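Local coordinates for ethylbenzene dehydrogenase alpha-subunit (Aromatoleum aromaticum, PDB 2IVF), which belongs to the molybdopterin oxidoreductase family and binds a molybdenum atom, two pterin guanine dinucleotides and an iron/sulfur cluster, at residues D223-A228 / L456-L461; D303-L308 / P829-T834; S442-S447 / S460-M465; S451-L456 / D833-G838. All blocks are in the same frame, centred on the assembly; numbering follows the deposited sequence.

Contact 1: residues D223-A228 / L456-L461. With MO (molybdenum atom), chain L; MGD (2-amino-5,6-dimercapto-7-methyl-3,7,8a,9-tetrahydro-8-oxa-1,3,9,10-tetraaza-anthracen-4-one guanosine dinucleotide), chain M.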
# COMPACT_ATOMS: atom_id res chain seq x y z
N ASP A 223 18.63 0.77 0.12
CA ASP A 223 18.28 -0.27 -0.85
C ASP A 223 19.50 -0.75 -1.60
O ASP A 223 19.88 -0.19 -2.62
CB ASP A 223 17.30 0.23 -1.87
CG ASP A 223 15.97 0.54 -1.27
OD1 ASP A 223 15.70 -0.00 -0.19
OD2 ASP A 223 15.21 1.33 -1.86
N THR A 224 20.09 -1.78 -1.07
CA THR A 224 21.33 -2.32 -1.56
C THR A 224 21.42 -3.77 -1.12
O THR A 224 20.69 -4.19 -0.24
CB THR A 224 22.49 -1.59 -0.96
OG1 THR A 224 23.65 -2.02 -1.66
CG2 THR A 224 22.61 -1.98 0.48
N TYR A 225 22.28 -4.55 -1.75
CA TYR A 225 22.53 -5.92 -1.29
C TYR A 225 24.01 -6.09 -1.20
O TYR A 225 24.69 -6.57 -2.12
CB TYR A 225 21.91 -6.91 -2.24
CG TYR A 225 20.42 -6.80 -2.36
CD1 TYR A 225 19.57 -7.28 -1.36
CD2 TYR A 225 19.84 -6.27 -3.49
CE1 TYR A 225 18.20 -7.21 -1.50
CE2 TYR A 225 18.47 -6.20 -3.64
CZ TYR A 225 17.65 -6.64 -2.63
OH TYR A 225 16.28 -6.56 -2.81
N MET A 226 24.54 -5.62 -0.09
CA MET A 226 26.01 -5.56 0.06
C MET A 226 26.63 -6.94 0.15
O MET A 226 27.80 -7.13 -0.20
CB MET A 226 26.37 -4.69 1.25
CG MET A 226 26.07 -3.21 0.98
SD MET A 226 27.21 -2.57 -0.25
CE MET A 226 28.69 -2.30 0.73
N GLY A 227 25.84 -7.92 0.59
CA GLY A 227 26.29 -9.29 0.66
C GLY A 227 26.41 -9.90 -0.74
O GLY A 227 27.30 -10.68 -1.03
N ALA A 228 25.48 -9.54 -1.60
CA ALA A 228 25.59 -9.92 -2.99
C ALA A 228 26.81 -9.21 -3.58
O ALA A 228 27.64 -9.81 -4.27
CB ALA A 228 24.30 -9.50 -3.74
N LEU A 456 26.06 -9.94 6.16
CA LEU A 456 26.26 -11.30 6.69
C LEU A 456 25.11 -12.20 6.48
O LEU A 456 25.28 -13.37 6.16
CB LEU A 456 26.57 -11.28 8.17
CG LEU A 456 27.98 -10.78 8.50
CD1 LEU A 456 28.13 -10.67 10.04
CD2 LEU A 456 29.12 -11.66 7.91
N MET A 457 23.91 -11.66 6.69
CA MET A 457 22.68 -12.40 6.45
C MET A 457 22.54 -12.83 5.01
O MET A 457 22.11 -13.95 4.72
CB MET A 457 21.50 -11.50 6.83
CG MET A 457 21.49 -11.13 8.34
SD MET A 457 20.39 -9.72 8.82
CE MET A 457 18.82 -10.13 8.08
N GLU A 458 22.85 -11.90 4.09
CA GLU A 458 22.84 -12.18 2.66
C GLU A 458 23.97 -13.15 2.27
O GLU A 458 23.72 -14.07 1.53
CB GLU A 458 23.00 -10.89 1.84
CG GLU A 458 21.76 -10.00 1.88
CD GLU A 458 22.07 -8.55 1.50
OE1 GLU A 458 22.99 -8.38 0.70
OE2 GLU A 458 21.39 -7.62 2.01
N ARG A 459 25.20 -12.93 2.71
CA ARG A 459 26.26 -13.87 2.36
C ARG A 459 25.89 -15.31 2.76
O ARG A 459 26.19 -16.28 2.05
CB ARG A 459 27.56 -13.44 3.02
CG ARG A 459 28.09 -12.18 2.43
CD ARG A 459 29.28 -11.68 3.25
NE ARG A 459 30.40 -12.61 3.22
CZ ARG A 459 31.37 -12.66 4.12
NH1 ARG A 459 31.37 -11.82 5.13
NH2 ARG A 459 32.34 -13.53 3.98
N SER A 460 25.22 -15.44 3.89
CA SER A 460 24.89 -16.75 4.41
C SER A 460 23.82 -17.39 3.54
O SER A 460 23.89 -18.57 3.24
CB SER A 460 24.44 -16.64 5.87
OG SER A 460 25.44 -16.08 6.66
N LEU A 461 22.84 -16.61 3.12
CA LEU A 461 21.82 -17.11 2.18
C LEU A 461 22.48 -17.50 0.86
O LEU A 461 22.24 -18.59 0.34
CB LEU A 461 20.72 -16.06 1.92
CG LEU A 461 19.56 -16.38 0.97
CD1 LEU A 461 18.30 -15.48 1.31
CD2 LEU A 461 19.97 -16.18 -0.51
MO MO L . 13.33 1.96 -1.37
PB MGD M . 10.28 -4.18 3.67
O1B MGD M . 8.95 -3.53 3.50
O2B MGD M . 11.26 -3.41 4.47
O3B MGD M . 11.01 -4.58 2.33
O3A MGD M . 9.76 -3.56 0.36
PA MGD M . 10.44 -4.92 0.85
O1A MGD M . 9.36 -5.92 0.85
O2A MGD M . 11.63 -5.19 0.06
O5' MGD M . 10.10 -5.62 4.35
C5' MGD M . 9.36 -5.73 5.57
C4' MGD M . 9.58 -7.11 6.19
O4' MGD M . 10.92 -7.22 6.66
C3' MGD M . 8.77 -7.04 7.47
O3' MGD M . 7.48 -7.58 7.17
C2' MGD M . 9.57 -7.94 8.42
O2' MGD M . 8.81 -9.12 8.73
C1' MGD M . 10.84 -8.27 7.63
N9 MGD M . 12.01 -8.20 8.54
C8 MGD M . 12.40 -7.17 9.32
N7 MGD M . 13.54 -7.47 9.95
C5 MGD M . 13.88 -8.72 9.55
C6 MGD M . 14.90 -9.62 9.83
O6 MGD M . 15.81 -9.42 10.64
N1 MGD M . 14.88 -10.85 9.16
C2 MGD M . 13.90 -11.24 8.24
N2 MGD M . 13.96 -12.48 7.65
N3 MGD M . 12.93 -10.35 7.97
C4 MGD M . 12.91 -9.15 8.61
C10 MGD M . 10.49 -2.39 0.26
C11 MGD M . 10.20 -1.76 -1.08
O11 MGD M . 8.85 -1.55 -1.16
C12 MGD M . 10.99 -0.48 -1.37
S12 MGD M . 12.64 -0.26 -0.80
C13 MGD M . 10.41 0.52 -2.11
S13 MGD M . 11.32 1.95 -2.46
C14 MGD M . 9.00 0.40 -2.58
N15 MGD M . 8.17 1.19 -1.63
C16 MGD M . 6.82 0.85 -1.38
C17 MGD M . 5.98 1.62 -0.63
O17 MGD M . 6.38 2.69 -0.09
N18 MGD M . 4.65 1.18 -0.45
C19 MGD M . 4.18 0.03 -1.00
N19 MGD M . 2.89 -0.30 -0.76
N20 MGD M . 5.04 -0.72 -1.70
C21 MGD M . 6.31 -0.33 -1.92
N22 MGD M . 7.17 -1.12 -2.66
C23 MGD M . 8.60 -1.10 -2.49
O HOH W 1 22.60 -5.32 2.15
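The first turn of helix 226-232, just beyond the metal ligand D223, receives the carboxylate of E458 from helix 454-467. G227 N donates to E458 OE1 over 2.9 Å with an N-H...O angle of 141°, coming from above the carboxylate plane. E458 reaches this point because CG lies beside its own backbone N and the chain is extended beyond CG (chi2 160°). Y225 occupies the N-cap position, and Y225 CD1 lies 3.8 Å from E458 OE2, near the ring plane, with ring and carboxylate planes 67° apart. One water ties the groups together, donating to E458 OE2 at 2.6 Å and to T224 O and accepting from M226 N. The amino end of the helix probably steadies the negative charge of E458, whose OE2 also bonds S448 OG. E458 CB and R459 CG each come within 3.8 Å of G227 CA, where the residue has no side chain. At the other end of 223-228, D223 OD2 binds the molybdenum at 2.0 Å, while K450 pairs with OD1.

Contact 2: residues D303-L308 / P829-T834. With MGD (2-amino-5,6-dimercapto-7-methyl-3,7,8a,9-tetrahydro-8-oxa-1,3,9,10-tetraaza-anthracen-4-one guanosine dinucleotide), chain M.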
# COMPACT_ATOMS: atom_id res chain seq x y z
N ASP A 303 19.12 -13.97 10.77
CA ASP A 303 19.01 -14.80 9.58
C ASP A 303 20.26 -15.57 9.18
O ASP A 303 20.17 -16.67 8.63
CB ASP A 303 18.57 -13.97 8.37
CG ASP A 303 17.20 -13.37 8.55
OD1 ASP A 303 16.94 -12.71 9.59
OD2 ASP A 303 16.40 -13.48 7.59
N ALA A 304 21.44 -15.00 9.40
CA ALA A 304 22.70 -15.70 9.10
C ALA A 304 22.73 -17.06 9.76
O ALA A 304 23.15 -18.04 9.15
CB ALA A 304 23.90 -14.92 9.54
N ALA A 305 22.34 -17.11 11.03
CA ALA A 305 22.40 -18.37 11.76
C ALA A 305 21.47 -19.39 11.08
O ALA A 305 21.75 -20.59 11.04
CB ALA A 305 22.05 -18.16 13.24
N PHE A 306 20.32 -18.93 10.63
CA PHE A 306 19.37 -19.84 9.96
C PHE A 306 20.04 -20.41 8.72
O PHE A 306 20.10 -21.62 8.52
CB PHE A 306 18.04 -19.15 9.67
CG PHE A 306 17.15 -19.93 8.72
CD1 PHE A 306 16.40 -21.02 9.16
CD2 PHE A 306 17.10 -19.60 7.39
CE1 PHE A 306 15.62 -21.75 8.26
CE2 PHE A 306 16.35 -20.33 6.51
CZ PHE A 306 15.60 -21.40 6.95
N TRP A 307 20.59 -19.53 7.90
CA TRP A 307 21.12 -19.95 6.62
C TRP A 307 22.42 -20.73 6.78
O TRP A 307 22.65 -21.68 6.03
CB TRP A 307 21.32 -18.78 5.68
CG TRP A 307 20.09 -18.24 5.18
CD1 TRP A 307 19.53 -17.08 5.53
CD2 TRP A 307 19.23 -18.83 4.21
NE1 TRP A 307 18.36 -16.89 4.86
CE2 TRP A 307 18.16 -17.96 4.03
CE3 TRP A 307 19.28 -20.03 3.47
CZ2 TRP A 307 17.12 -18.24 3.14
CZ3 TRP A 307 18.23 -20.29 2.60
CH2 TRP A 307 17.19 -19.40 2.43
N LEU A 308 23.19 -20.43 7.80
CA LEU A 308 24.37 -21.23 8.05
C LEU A 308 23.94 -22.64 8.56
O LEU A 308 24.58 -23.65 8.27
CB LEU A 308 25.27 -20.51 9.04
CG LEU A 308 25.89 -19.21 8.50
CD1 LEU A 308 26.61 -18.41 9.60
CD2 LEU A 308 26.87 -19.53 7.35
N PRO A 829 30.96 -16.05 6.05
CA PRO A 829 29.63 -15.66 6.53
C PRO A 829 29.47 -16.21 7.95
O PRO A 829 29.98 -17.27 8.27
CB PRO A 829 28.66 -16.32 5.56
CG PRO A 829 29.51 -16.72 4.37
CD PRO A 829 30.89 -16.94 4.87
N THR A 830 28.81 -15.44 8.80
CA THR A 830 28.79 -15.72 10.21
C THR A 830 27.62 -14.95 10.78
O THR A 830 27.16 -13.98 10.17
CB THR A 830 30.07 -15.29 10.89
OG1 THR A 830 30.10 -15.90 12.19
CG2 THR A 830 30.13 -13.76 11.00
N HIS A 831 27.14 -15.41 11.94
CA HIS A 831 26.05 -14.73 12.63
C HIS A 831 26.62 -13.75 13.67
O HIS A 831 27.49 -14.12 14.50
CB HIS A 831 25.15 -15.73 13.35
CG HIS A 831 24.17 -15.04 14.25
ND1 HIS A 831 23.31 -14.08 13.78
CD2 HIS A 831 23.99 -15.11 15.59
CE1 HIS A 831 22.61 -13.60 14.80
NE2 HIS A 831 22.99 -14.21 15.90
N LYS A 832 26.17 -12.51 13.58
CA LYS A 832 26.39 -11.51 14.62
C LYS A 832 25.06 -10.93 14.96
O LYS A 832 24.32 -10.54 14.07
CB LYS A 832 27.30 -10.37 14.17
CG LYS A 832 28.79 -10.78 14.02
CD LYS A 832 29.67 -9.57 13.60
CE LYS A 832 31.17 -9.85 13.51
NZ LYS A 832 31.86 -8.57 13.18
N ASP A 833 24.76 -10.84 16.25
CA ASP A 833 23.53 -10.19 16.65
C ASP A 833 23.59 -8.68 16.37
O ASP A 833 24.66 -8.06 16.29
CB ASP A 833 23.08 -10.58 18.06
CG ASP A 833 22.36 -11.98 18.08
OD1 ASP A 833 22.80 -12.85 18.82
OD2 ASP A 833 21.37 -12.22 17.33
N THR A 834 22.43 -8.11 16.07
CA THR A 834 22.35 -6.67 15.87
C THR A 834 23.04 -5.95 16.99
O THR A 834 22.85 -6.29 18.17
CB THR A 834 20.89 -6.23 15.93
OG1 THR A 834 20.10 -7.19 15.20
CG2 THR A 834 20.73 -4.81 15.36
PB MGD M . 10.28 -4.18 3.67
O1B MGD M . 8.95 -3.53 3.50
O2B MGD M . 11.26 -3.41 4.47
O3B MGD M . 11.01 -4.58 2.33
O3A MGD M . 9.76 -3.56 0.36
PA MGD M . 10.44 -4.92 0.85
O1A MGD M . 9.36 -5.92 0.85
O2A MGD M . 11.63 -5.19 0.06
O5' MGD M . 10.10 -5.62 4.35
C5' MGD M . 9.36 -5.73 5.57
C4' MGD M . 9.58 -7.11 6.19
O4' MGD M . 10.92 -7.22 6.66
C3' MGD M . 8.77 -7.04 7.47
O3' MGD M . 7.48 -7.58 7.17
C2' MGD M . 9.57 -7.94 8.42
O2' MGD M . 8.81 -9.12 8.73
C1' MGD M . 10.84 -8.27 7.63
N9 MGD M . 12.01 -8.20 8.54
C8 MGD M . 12.40 -7.17 9.32
N7 MGD M . 13.54 -7.47 9.95
C5 MGD M . 13.88 -8.72 9.55
C6 MGD M . 14.90 -9.62 9.83
O6 MGD M . 15.81 -9.42 10.64
N1 MGD M . 14.88 -10.85 9.16
C2 MGD M . 13.90 -11.24 8.24
N2 MGD M . 13.96 -12.48 7.65
N3 MGD M . 12.93 -10.35 7.97
C4 MGD M . 12.91 -9.15 8.61
C10 MGD M . 10.49 -2.39 0.26
C11 MGD M . 10.20 -1.76 -1.08
O11 MGD M . 8.85 -1.55 -1.16
C12 MGD M . 10.99 -0.48 -1.37
S12 MGD M . 12.64 -0.26 -0.80
C13 MGD M . 10.41 0.52 -2.11
S13 MGD M . 11.32 1.95 -2.46
C14 MGD M . 9.00 0.40 -2.58
N15 MGD M . 8.17 1.19 -1.63
C16 MGD M . 6.82 0.85 -1.38
C17 MGD M . 5.98 1.62 -0.63
O17 MGD M . 6.38 2.69 -0.09
N18 MGD M . 4.65 1.18 -0.45
C19 MGD M . 4.18 0.03 -1.00
N19 MGD M . 2.89 -0.30 -0.76
N20 MGD M . 5.04 -0.72 -1.70
C21 MGD M . 6.31 -0.33 -1.92
N22 MGD M . 7.17 -1.12 -2.66
C23 MGD M . 8.60 -1.10 -2.49
O HOH W 2 22.35 -12.94 11.28
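A water is the polar link between A304 and H831: it accepts from A304 N in the first turn of helix 303-316 and lies 2.9 Å from H831 ND1, in plane at the imidazole edge. The remaining contacts are packing, methyl groups of the helix against carbons and carbonyl oxygens of the loop 829-834. In H831, CG anti to the backbone N (chi1 170°) comes within 3.9 Å of A305 CB, which lies over one face of the ring; A304 CB sits at the edge. L308 CD1 presses on T830 CA at 3.5 Å. Its other branch, L308 CD2, meets P829 CB at 4.1 Å, the side chains crossing at about a right angle. At the start of the helix D303 turns its CB away from the loop; its carboxylate binds MGD. MGD N1 donates to D303 OD1 at 2.8 Å, nearly straight (176°), and MGD N2 to D303 OD2 at 2.6 Å. The paired acceptors match the two N-H donors of a guanine edge, consistent with selection of the guanine dinucleotide.

Contact 3: residues S442-S447 / S460-M465. With MGD (2-amino-5,6-dimercapto-7-methyl-3,7,8a,9-tetrahydro-8-oxa-1,3,9,10-tetraaza-anthracen-4-one guanosine dinucleotide), chain M.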
# COMPACT_ATOMS: atom_id res chain seq x y z
N SER A 442 14.52 -16.86 -4.21
CA SER A 442 14.27 -16.03 -3.08
C SER A 442 13.86 -14.63 -3.51
O SER A 442 14.17 -14.15 -4.63
CB SER A 442 15.54 -15.95 -2.19
OG SER A 442 16.00 -17.23 -1.82
N TYR A 443 13.16 -13.95 -2.62
CA TYR A 443 13.12 -12.49 -2.69
C TYR A 443 13.59 -11.97 -1.37
O TYR A 443 12.87 -12.04 -0.38
CB TYR A 443 11.73 -11.93 -3.00
CG TYR A 443 11.79 -10.45 -3.39
CD1 TYR A 443 11.70 -9.44 -2.40
CD2 TYR A 443 12.01 -10.08 -4.69
CE1 TYR A 443 11.78 -8.11 -2.77
CE2 TYR A 443 12.06 -8.76 -5.06
CZ TYR A 443 11.95 -7.78 -4.09
OH TYR A 443 12.09 -6.45 -4.44
N ILE A 444 14.81 -11.45 -1.39
CA ILE A 444 15.36 -10.69 -0.32
C ILE A 444 14.95 -9.24 -0.51
O ILE A 444 15.34 -8.59 -1.48
CB ILE A 444 16.91 -10.70 -0.35
CG1 ILE A 444 17.44 -12.13 -0.45
CG2 ILE A 444 17.45 -10.02 0.92
CD1 ILE A 444 18.95 -12.20 -0.59
N GLY A 445 14.19 -8.73 0.45
CA GLY A 445 13.74 -7.37 0.43
C GLY A 445 14.73 -6.45 1.06
O GLY A 445 15.79 -6.83 1.54
N PHE A 446 14.32 -5.21 1.14
CA PHE A 446 15.26 -4.17 1.50
C PHE A 446 15.33 -3.92 2.99
O PHE A 446 16.11 -3.06 3.45
CB PHE A 446 15.00 -2.92 0.67
CG PHE A 446 15.39 -3.07 -0.77
CD1 PHE A 446 16.73 -3.19 -1.15
CD2 PHE A 446 14.43 -3.08 -1.76
CE1 PHE A 446 17.11 -3.33 -2.50
CE2 PHE A 446 14.80 -3.21 -3.13
CZ PHE A 446 16.14 -3.33 -3.48
N SER A 447 14.62 -4.74 3.78
CA SER A 447 14.93 -4.80 5.20
C SER A 447 16.29 -5.42 5.44
O SER A 447 16.86 -5.25 6.51
CB SER A 447 13.87 -5.60 5.96
OG SER A 447 12.75 -4.78 6.26
N SER A 460 25.22 -15.44 3.89
CA SER A 460 24.89 -16.75 4.41
C SER A 460 23.82 -17.39 3.54
O SER A 460 23.89 -18.57 3.24
CB SER A 460 24.44 -16.64 5.87
OG SER A 460 25.44 -16.08 6.66
N LEU A 461 22.84 -16.61 3.12
CA LEU A 461 21.82 -17.11 2.18
C LEU A 461 22.48 -17.50 0.86
O LEU A 461 22.24 -18.59 0.34
CB LEU A 461 20.72 -16.06 1.92
CG LEU A 461 19.56 -16.38 0.97
CD1 LEU A 461 18.30 -15.48 1.31
CD2 LEU A 461 19.97 -16.18 -0.51
N PHE A 462 23.36 -16.67 0.33
CA PHE A 462 24.06 -17.07 -0.90
C PHE A 462 24.92 -18.31 -0.77
O PHE A 462 25.08 -19.06 -1.74
CB PHE A 462 24.82 -15.88 -1.48
CG PHE A 462 23.92 -14.80 -1.93
CD1 PHE A 462 22.87 -15.11 -2.76
CD2 PHE A 462 24.08 -13.48 -1.53
CE1 PHE A 462 21.96 -14.13 -3.20
CE2 PHE A 462 23.17 -12.50 -1.99
CZ PHE A 462 22.11 -12.84 -2.78
N LEU A 463 25.46 -18.57 0.42
CA LEU A 463 26.24 -19.78 0.66
C LEU A 463 25.35 -21.00 0.53
O LEU A 463 25.72 -21.96 -0.10
CB LEU A 463 26.93 -19.72 2.04
CG LEU A 463 27.67 -21.00 2.43
CD1 LEU A 463 28.78 -21.35 1.38
CD2 LEU A 463 28.25 -20.87 3.86
N ALA A 464 24.13 -20.92 1.07
CA ALA A 464 23.16 -22.01 0.92
C ALA A 464 22.74 -22.21 -0.54
O ALA A 464 22.54 -23.36 -1.00
CB ALA A 464 21.92 -21.74 1.83
N MET A 465 22.56 -21.10 -1.26
CA MET A 465 22.25 -21.16 -2.69
C MET A 465 23.42 -21.77 -3.45
O MET A 465 23.21 -22.54 -4.35
CB MET A 465 21.88 -19.80 -3.24
CG MET A 465 20.70 -19.19 -2.55
SD MET A 465 19.22 -20.31 -2.65
CE MET A 465 18.40 -19.91 -1.11
PB MGD M . 10.28 -4.18 3.67
O1B MGD M . 8.95 -3.53 3.50
O2B MGD M . 11.26 -3.41 4.47
O3B MGD M . 11.01 -4.58 2.33
O3A MGD M . 9.76 -3.56 0.36
PA MGD M . 10.44 -4.92 0.85
O1A MGD M . 9.36 -5.92 0.85
O2A MGD M . 11.63 -5.19 0.06
O5' MGD M . 10.10 -5.62 4.35
C5' MGD M . 9.36 -5.73 5.57
C4' MGD M . 9.58 -7.11 6.19
O4' MGD M . 10.92 -7.22 6.66
C3' MGD M . 8.77 -7.04 7.47
O3' MGD M . 7.48 -7.58 7.17
C2' MGD M . 9.57 -7.94 8.42
O2' MGD M . 8.81 -9.12 8.73
C1' MGD M . 10.84 -8.27 7.63
N9 MGD M . 12.01 -8.20 8.54
C8 MGD M . 12.40 -7.17 9.32
N7 MGD M . 13.54 -7.47 9.95
C5 MGD M . 13.88 -8.72 9.55
C6 MGD M . 14.90 -9.62 9.83
O6 MGD M . 15.81 -9.42 10.64
N1 MGD M . 14.88 -10.85 9.16
C2 MGD M . 13.90 -11.24 8.24
N2 MGD M . 13.96 -12.48 7.65
N3 MGD M . 12.93 -10.35 7.97
C4 MGD M . 12.91 -9.15 8.61
C10 MGD M . 10.49 -2.39 0.26
C11 MGD M . 10.20 -1.76 -1.08
O11 MGD M . 8.85 -1.55 -1.16
C12 MGD M . 10.99 -0.48 -1.37
S12 MGD M . 12.64 -0.26 -0.80
C13 MGD M . 10.41 0.52 -2.11
S13 MGD M . 11.32 1.95 -2.46
C14 MGD M . 9.00 0.40 -2.58
N15 MGD M . 8.17 1.19 -1.63
C16 MGD M . 6.82 0.85 -1.38
C17 MGD M . 5.98 1.62 -0.63
O17 MGD M . 6.38 2.69 -0.09
N18 MGD M . 4.65 1.18 -0.45
C19 MGD M . 4.18 0.03 -1.00
N19 MGD M . 2.89 -0.30 -0.76
N20 MGD M . 5.04 -0.72 -1.70
C21 MGD M . 6.31 -0.33 -1.92
N22 MGD M . 7.17 -1.12 -2.66
C23 MGD M . 8.60 -1.10 -2.49
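I444 meets L461 tip to tip, CD1 against CD1 at 3.8 Å. In the isoleucine, chi2 of 176° carries CD1 away from CA toward L461 CD1, between strand and helix. F462 adds its ring tip, CZ lying 3.9 Å from I444 CD1, with the two side chains crossing obliquely. Two residues earlier in the strand, S442 OG lies 3.7 Å from M465 CE. Helix 454-467 thus packs against strand 440-444 of the parallel sheet; the short segments run antiparallel (168°) with axes 11.7 Å apart, as in a Rossmann-like beta-alpha layer. The chain leaving the strand wraps the diphosphate of MGD: F446 N donates to MGD O2A at 2.9 Å (155°), and G445 CA passes the same oxygen at 3.1 Å, so close that a CB on G445 would clash with it. S447 OG lies 2.7 Å from MGD O2B, with MGD O4' also within reach of its proton. The apolar seam sets the strand against the helix, while at the strand's carboxyl end F446 N-H grips the O2A phosphate oxygen and S447 OG, itself bonded to R967 NE, lies against O2B; the arginine probably helps to offset the phosphate charge.

Contact 4: residues S451-L456 / D833-G838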
# COMPACT_ATOMS: atom_id res chain seq x y z
N SER A 451 19.47 -3.74 7.85
CA SER A 451 19.96 -4.43 9.05
C SER A 451 21.45 -4.20 9.10
O SER A 451 22.11 -4.29 8.09
CB SER A 451 19.66 -5.92 9.00
OG SER A 451 18.27 -6.17 8.72
N TYR A 452 21.99 -3.94 10.28
CA TYR A 452 23.42 -3.63 10.42
C TYR A 452 24.29 -4.67 9.72
O TYR A 452 25.24 -4.33 8.99
CB TYR A 452 23.76 -3.59 11.89
CG TYR A 452 25.09 -2.98 12.25
CD1 TYR A 452 26.26 -3.73 12.18
CD2 TYR A 452 25.17 -1.69 12.76
CE1 TYR A 452 27.49 -3.19 12.58
CE2 TYR A 452 26.40 -1.15 13.16
CZ TYR A 452 27.55 -1.89 13.05
OH TYR A 452 28.77 -1.34 13.51
N HIS A 453 23.95 -5.93 9.97
CA HIS A 453 24.67 -7.06 9.43
C HIS A 453 23.90 -7.73 8.28
O HIS A 453 24.02 -8.94 8.09
CB HIS A 453 24.92 -8.09 10.54
CG HIS A 453 25.84 -7.62 11.61
ND1 HIS A 453 27.11 -7.17 11.33
CD2 HIS A 453 25.67 -7.46 12.95
CE1 HIS A 453 27.69 -6.78 12.45
NE2 HIS A 453 26.84 -6.95 13.45
N GLY A 454 23.12 -6.98 7.50
CA GLY A 454 22.40 -7.59 6.38
C GLY A 454 23.39 -8.25 5.42
O GLY A 454 23.04 -9.20 4.75
N ASP A 455 24.60 -7.71 5.31
CA ASP A 455 25.59 -8.30 4.41
C ASP A 455 25.87 -9.73 4.85
O ASP A 455 25.86 -10.62 4.02
CB ASP A 455 26.90 -7.48 4.31
CG ASP A 455 27.56 -7.22 5.62
OD1 ASP A 455 26.93 -7.33 6.70
OD2 ASP A 455 28.74 -6.80 5.56
N LEU A 456 26.06 -9.94 6.16
CA LEU A 456 26.26 -11.30 6.69
C LEU A 456 25.11 -12.20 6.48
O LEU A 456 25.28 -13.37 6.16
CB LEU A 456 26.57 -11.28 8.17
CG LEU A 456 27.98 -10.78 8.50
CD1 LEU A 456 28.13 -10.67 10.04
CD2 LEU A 456 29.12 -11.66 7.91
N ASP A 833 24.76 -10.84 16.25
CA ASP A 833 23.53 -10.19 16.65
C ASP A 833 23.59 -8.68 16.37
O ASP A 833 24.66 -8.06 16.29
CB ASP A 833 23.08 -10.58 18.06
CG ASP A 833 22.36 -11.98 18.08
OD1 ASP A 833 22.80 -12.85 18.82
OD2 ASP A 833 21.37 -12.22 17.33
N THR A 834 22.43 -8.11 16.07
CA THR A 834 22.35 -6.67 15.87
C THR A 834 23.04 -5.95 16.99
O THR A 834 22.85 -6.29 18.17
CB THR A 834 20.89 -6.23 15.93
OG1 THR A 834 20.10 -7.19 15.20
CG2 THR A 834 20.73 -4.81 15.36
N PRO A 835 23.88 -4.95 16.67
CA PRO A 835 24.44 -4.10 17.71
C PRO A 835 23.33 -3.44 18.55
O PRO A 835 22.22 -3.28 18.06
CB PRO A 835 25.19 -3.07 16.91
CG PRO A 835 25.65 -3.81 15.74
CD PRO A 835 24.44 -4.58 15.35
N MET A 836 23.62 -3.14 19.80
CA MET A 836 22.64 -2.55 20.71
C MET A 836 22.52 -1.05 20.44
O MET A 836 22.75 -0.20 21.29
CB MET A 836 23.03 -2.86 22.18
CG MET A 836 22.68 -4.34 22.53
SD MET A 836 23.09 -4.76 24.22
CE MET A 836 21.56 -4.20 25.00
N VAL A 837 22.15 -0.73 19.21
CA VAL A 837 21.91 0.64 18.80
C VAL A 837 20.72 1.19 19.60
O VAL A 837 19.64 0.60 19.59
CB VAL A 837 21.54 0.73 17.31
CG1 VAL A 837 21.42 2.20 16.87
CG2 VAL A 837 22.54 -0.09 16.40
N GLY A 838 20.93 2.34 20.25
CA GLY A 838 19.93 2.96 21.09
C GLY A 838 20.11 2.66 22.57
O GLY A 838 19.46 3.29 23.40
O HOH W 3 27.13 -6.88 16.33
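Y452 and P835 join the loop 833-838 to the type I turn S451-G454 that leads into helix 454-467, with H453 at the N-cap position. The main apolar contact is a CH-pi interaction: P835 CG stands 3.4 Å above the centre of the Y452 ring, only 5° off its normal. In Y452, CG anti to the backbone N (chi1 -166°) comes within 3.5 Å of P835 CD. The two aromatic neighbours of the turn also pack on each other, Y452 CD1 lying over one face of the H453 ring, toward its rim. H453 brings P835 CD within 3.9 Å of its NE2. A carbonyl oxygen packs on the imidazole edge as well, D833 O lying near the ring plane 3.5 Å from H453 CD2. The polar links use the two ring nitrogens. H453 ND1 is hydrogen-bonded to K941 NZ. A water sits in the ring plane 2.9 Å from H453 NE2 and donates to D833 O at 2.7 Å.

In the fold
From the N terminus, contact 1 closes the first long loop, bringing the 223-228 region beside the molybdenum back onto helix 454-467. Contact 2 opens within that loop, at helix 303-316, and closes far later at 829-834, so it crosses contact 1. Contact 3 is the short closure, joining strand 440-444 to the same helix; it lies inside the loop of contact 2 and ends on the stretch where contact 1 ends. Contact 4 begins at the turn before helix 454-467, crosses contacts 1 and 3, and ends on the same loop as contact 2. Helix 454-467 is thus shared by contacts 1, 3 and 4, and S460 touches A304 and P829 of contact 2.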